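PDB 1RH1: colicin-B, which kills Escherichia coli and closely related bacteria by forming a channel that depolarises their cytoplasmic membrane. Local coordinates for residues S118-V123 and G186-T191; P159-N164 and V192-A197. All coordinates share one frame; numbering follows the deposited sequence.

Interaction 1: S118-V123 and G186-T191; sequences SRPAAV and GGIPMT
Ile188 lays its longer branch over the ring of Pro120, CD1 coming 3.4 Å from Pro120 CD, the two side chains meeting obliquely. CG1 lies between the backbone N and the carbonyl carbon (chi1 62°), and CG2 lies against the backbone of Arg119, 3.5 Å from its N. A branched aliphatic residue suits this place because it covers ring and backbone at once. Met190 adds a looser contact, its SD 4.2 Å from Pro120 CB.

Beyond the proline the backbones take over. Ala121 N donates to Gly186 O at 2.6 Å in a straight bond, and Gly186 N returns one, more bent, to Ala121 O at 3.0 Å. Proline has no N-H to give, and the pairing begins one residue after it. Gly187 has a positive phi (108°) at which a side chain would collide with the preceding carbonyl oxygen. The guanidinium of Arg119 is held outside the contact, by Gly258 O and a salt bridge to Glu256, while Pro120 and Met190 touch Asp17 of the TonB box. Strand 179-186 thus ends its pairing with 121-128 in the antiparallel sheet, and the corner at Gly187 and Ile188 sends the chain into the mixed sheet.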
loop_
_atom_site.group_PDB
_atom_site.type_symbol
_atom_site.label_atom_id
_atom_site.label_comp_id
_atom_site.label_asym_id
_atom_site.label_seq_id
_atom_site.Cartn_x
_atom_site.Cartn_y
_atom_site.Cartn_z
ATOM N N SER A 118 -1.611 -5.111 5.708
ATOM C CA SER A 118 -1.711 -5.031 4.257
ATOM C C SER A 118 -0.348 -4.870 3.613
ATOM O O SER A 118 -0.215 -4.390 2.481
ATOM C CB SER A 118 -2.607 -3.872 3.815
ATOM O OG SER A 118 -1.885 -2.650 3.757
ATOM N N ARG A 119 0.658 -5.276 4.386
ATOM C CA ARG A 119 2.023 -5.169 3.970
ATOM C C ARG A 119 2.747 -6.402 4.430
ATOM O O ARG A 119 2.541 -6.841 5.569
ATOM C CB ARG A 119 2.657 -3.953 4.587
ATOM C CG ARG A 119 2.498 -2.763 3.665
ATOM C CD ARG A 119 3.395 -1.588 4.042
ATOM N NE ARG A 119 4.762 -2.047 4.174
ATOM C CZ ARG A 119 5.639 -2.063 3.178
ATOM N NH1 ARG A 119 5.361 -1.638 1.943
ATOM N NH2 ARG A 119 6.806 -2.610 3.454
ATOM N N PRO A 120 3.630 -6.967 3.586
ATOM C CA PRO A 120 4.248 -8.252 3.809
ATOM C C PRO A 120 5.086 -8.254 5.082
ATOM O O PRO A 120 5.273 -7.204 5.698
ATOM C CB PRO A 120 5.006 -8.463 2.540
ATOM C CG PRO A 120 5.523 -7.109 2.241
ATOM C CD PRO A 120 4.294 -6.290 2.489
ATOM N N ALA A 121 5.516 -9.419 5.553
ATOM C CA ALA A 121 6.330 -9.512 6.746
ATOM C C ALA A 121 7.660 -10.114 6.322
ATOM O O ALA A 121 7.716 -10.895 5.366
ATOM C CB ALA A 121 5.672 -10.410 7.755
ATOM N N ALA A 122 8.752 -9.791 7.015
ATOM C CA ALA A 122 10.043 -10.250 6.571
ATOM C C ALA A 122 10.922 -10.741 7.679
ATOM O O ALA A 122 10.840 -10.242 8.792
ATOM C CB ALA A 122 10.772 -9.126 5.874
ATOM N N VAL A 123 11.741 -11.741 7.368
ATOM C CA VAL A 123 12.774 -12.205 8.260
ATOM C C VAL A 123 14.081 -12.432 7.476
ATOM O O VAL A 123 14.112 -13.180 6.507
ATOM C CB VAL A 123 12.314 -13.514 8.953
ATOM C CG1 VAL A 123 13.404 -13.931 9.938
ATOM C CG2 VAL A 123 11.035 -13.335 9.781
ATOM N N GLY A 186 6.604 -12.533 3.169
ATOM C CA GLY A 186 5.372 -13.286 3.074
ATOM C C GLY A 186 4.273 -12.609 3.858
ATOM O O GLY A 186 4.463 -11.502 4.348
ATOM N N GLY A 187 3.107 -13.241 3.948
ATOM C CA GLY A 187 2.062 -12.702 4.798
ATOM C C GLY A 187 0.874 -12.072 4.105
ATOM O O GLY A 187 -0.229 -12.183 4.628
ATOM N N ILE A 188 1.070 -11.321 3.017
ATOM C CA ILE A 188 -0.038 -10.800 2.224
ATOM C C ILE A 188 -0.064 -11.548 0.888
ATOM O O ILE A 188 0.838 -12.319 0.534
ATOM C CB ILE A 188 0.079 -9.257 1.942
ATOM C CG1 ILE A 188 1.305 -8.859 1.134
ATOM C CG2 ILE A 188 0.079 -8.571 3.291
ATOM C CD1 ILE A 188 1.433 -7.344 0.904
ATOM N N PRO A 189 -1.134 -11.419 0.120
ATOM C CA PRO A 189 -1.204 -11.907 -1.239
ATOM C C PRO A 189 -0.161 -11.348 -2.204
ATOM O O PRO A 189 -0.288 -10.260 -2.767
ATOM C CB PRO A 189 -2.649 -11.600 -1.576
ATOM C CG PRO A 189 -3.354 -11.998 -0.326
ATOM C CD PRO A 189 -2.487 -11.204 0.619
ATOM N N MET A 190 0.912 -12.086 -2.407
ATOM C CA MET A 190 1.927 -11.619 -3.329
ATOM C C MET A 190 1.810 -12.390 -4.622
ATOM O O MET A 190 1.140 -13.424 -4.696
ATOM C CB MET A 190 3.317 -11.815 -2.707
ATOM C CG MET A 190 3.493 -11.014 -1.426
ATOM S SD MET A 190 5.072 -11.231 -0.610
ATOM C CE MET A 190 4.823 -12.923 -0.232
ATOM N N THR A 191 2.501 -11.862 -5.637
ATOM C CA THR A 191 2.535 -12.447 -6.969
ATOM C C THR A 191 3.933 -12.409 -7.585
ATOM O O THR A 191 4.719 -11.557 -7.191
ATOM C CB THR A 191 1.464 -11.658 -7.735
ATOM O OG1 THR A 191 0.740 -12.714 -8.323
ATOM C CG2 THR A 191 1.894 -10.670 -8.785
#

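Interaction 2: P159-N164 and V192-A197; sequences PAAGNN and VPVVDA
This is a turn laid on strand 189-201 by two backbone bonds to Val194, leading into strand 163-167 in the N-terminal part of colicin B. Both bonds are nearly straight: Val194 N donates to Asn163 O at 2.7 Å, and Val194 O accepts from Gly162 N at 2.8 Å. One residue along, Asn164 and Pro193 form a non-hydrogen-bonded antiparallel pair, which asks no N-H of the proline on this edge. There the alpha carbon of Asn164 makes a CA-H...O contact with Val192 O at 3.4 Å.

Val194 is also the main apolar element. With CG1 anti to the backbone N (chi1 177°), both methyls reach Pro159, and CG1 also touches Ala161: CG1 lies beside Pro159 O and the alpha carbon of Ala161, whereas CG2 meets Pro159 CD at 3.8 Å, the two side chains crossing at a slant. Val165 packs on Val194 as well. Farther along, the small methyl of Ala161 admits the carboxylate of Asp196, with OD1 3.3 Å from Ala161 CB. On the face shared by Asn164 and Pro193, the amide of Asn164 rests against the proline, its ND2 3.4 Å from Pro193 CB.

The loop is braced from within. Asn163 ND2 donates to Ala160 O at 2.9 Å, and this partner lies close to the plane of the side-chain amide. Between them Gly162 takes a positive phi (83°), at which a side chain would press on the preceding carbonyl oxygen. Strand 266-271 pairs with 189-201 too, through bonds of Pro193 and Val195 with Ile269. Residues 160-163 form a type II beta turn, with glycine at its third position, leading into an antiparallel strand of the mixed sheet.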
loop_
_atom_site.group_PDB
_atom_site.type_symbol
_atom_site.label_atom_id
_atom_site.label_comp_id
_atom_site.label_asym_id
_atom_site.label_seq_id
_atom_site.Cartn_x
_atom_site.Cartn_y
_atom_site.Cartn_z
ATOM N N PRO A 159 0.719 -20.289 -14.951
ATOM C CA PRO A 159 0.302 -19.535 -16.125
ATOM C C PRO A 159 1.282 -19.663 -17.306
ATOM O O PRO A 159 2.406 -20.160 -17.189
ATOM C CB PRO A 159 0.187 -18.130 -15.619
ATOM C CG PRO A 159 0.373 -18.183 -14.125
ATOM C CD PRO A 159 1.241 -19.400 -13.930
ATOM N N ALA A 160 0.837 -19.227 -18.487
ATOM C CA ALA A 160 1.700 -19.109 -19.663
ATOM C C ALA A 160 2.668 -17.974 -19.400
ATOM O O ALA A 160 2.230 -16.951 -18.861
ATOM C CB ALA A 160 0.934 -18.720 -20.924
ATOM N N ALA A 161 3.943 -18.115 -19.808
ATOM C CA ALA A 161 4.928 -17.068 -19.549
ATOM C C ALA A 161 4.469 -15.666 -19.907
ATOM O O ALA A 161 3.607 -15.449 -20.750
ATOM C CB ALA A 161 6.194 -17.334 -20.301
ATOM N N GLY A 162 4.974 -14.697 -19.166
ATOM C CA GLY A 162 4.516 -13.336 -19.339
ATOM C C GLY A 162 3.234 -13.092 -18.565
ATOM O O GLY A 162 2.389 -12.312 -18.990
ATOM N N ASN A 163 3.058 -13.793 -17.448
ATOM C CA ASN A 163 1.958 -13.581 -16.534
ATOM C C ASN A 163 2.458 -13.868 -15.137
ATOM O O ASN A 163 3.412 -14.624 -14.923
ATOM C CB ASN A 163 0.791 -14.508 -16.807
ATOM C CG ASN A 163 0.015 -14.157 -18.064
ATOM O OD1 ASN A 163 -0.951 -13.392 -18.048
ATOM N ND2 ASN A 163 0.460 -14.717 -19.192
ATOM N N ASN A 164 1.799 -13.218 -14.180
ATOM C CA ASN A 164 2.164 -13.377 -12.789
ATOM C C ASN A 164 1.439 -14.534 -12.142
ATOM O O ASN A 164 0.235 -14.716 -12.328
ATOM C CB ASN A 164 1.855 -12.108 -12.026
ATOM C CG ASN A 164 2.649 -10.872 -12.450
ATOM O OD1 ASN A 164 2.210 -9.748 -12.219
ATOM N ND2 ASN A 164 3.818 -10.953 -13.073
ATOM N N VAL A 192 4.332 -13.293 -8.506
ATOM C CA VAL A 192 5.656 -13.295 -9.151
ATOM C C VAL A 192 5.574 -13.561 -10.657
ATOM O O VAL A 192 4.884 -14.493 -11.055
ATOM C CB VAL A 192 6.549 -14.372 -8.459
ATOM C CG1 VAL A 192 7.734 -14.849 -9.298
ATOM C CG2 VAL A 192 7.176 -13.715 -7.247
ATOM N N PRO A 193 6.238 -12.851 -11.570
ATOM C CA PRO A 193 6.243 -13.142 -13.012
ATOM C C PRO A 193 6.747 -14.483 -13.505
ATOM O O PRO A 193 7.842 -14.897 -13.113
ATOM C CB PRO A 193 7.033 -12.025 -13.628
ATOM C CG PRO A 193 7.883 -11.552 -12.482
ATOM C CD PRO A 193 6.923 -11.603 -11.304
ATOM N N VAL A 194 5.950 -15.180 -14.334
ATOM C CA VAL A 194 6.425 -16.399 -14.980
ATOM C C VAL A 194 7.210 -16.014 -16.251
ATOM O O VAL A 194 6.748 -15.198 -17.064
ATOM C CB VAL A 194 5.217 -17.290 -15.313
ATOM C CG1 VAL A 194 5.593 -18.556 -16.067
ATOM C CG2 VAL A 194 4.608 -17.707 -13.997
ATOM N N VAL A 195 8.460 -16.504 -16.386
ATOM C CA VAL A 195 9.276 -16.264 -17.574
ATOM C C VAL A 195 9.626 -17.604 -18.169
ATOM O O VAL A 195 9.545 -18.652 -17.511
ATOM C CB VAL A 195 10.642 -15.525 -17.328
ATOM C CG1 VAL A 195 10.386 -14.169 -16.702
ATOM C CG2 VAL A 195 11.563 -16.355 -16.451
ATOM N N ASP A 196 10.110 -17.501 -19.414
ATOM C CA ASP A 196 10.393 -18.677 -20.224
ATOM C C ASP A 196 11.823 -19.036 -20.584
ATOM O O ASP A 196 12.524 -18.272 -21.247
ATOM C CB ASP A 196 9.622 -18.578 -21.525
ATOM C CG ASP A 196 8.940 -19.897 -21.808
ATOM O OD1 ASP A 196 7.750 -20.000 -21.494
ATOM O OD2 ASP A 196 9.602 -20.812 -22.318
ATOM N N ALA A 197 12.219 -20.238 -20.148
ATOM C CA ALA A 197 13.494 -20.815 -20.508
ATOM C C ALA A 197 13.331 -21.438 -21.889
ATOM O O ALA A 197 12.392 -22.165 -22.212
ATOM C CB ALA A 197 13.886 -21.888 -19.516
#

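From the N terminus the chain meets 118-123, then 159-164, then 186-191 and at once 192-197. Interaction 1 closes a loop of 62 residues, more than half of them strand, and interaction 2 one of 27. The loops cross, because 159-164 lies within the first while its partner 192-197 lies beyond it. The contact centres are about 20 Å apart, yet strand 189-201 serves both, and Thr191 CG2 packs 3.5 Å from Asn164 CB where they touch. Interaction 1 pairs 121-128 with the end of 179-186 in the antiparallel sheet and packs on it the corner leading into 189-201; interaction 2 joins 189-201 to 163-167 in the mixed sheet. Together they join two sheets of the N-terminal region.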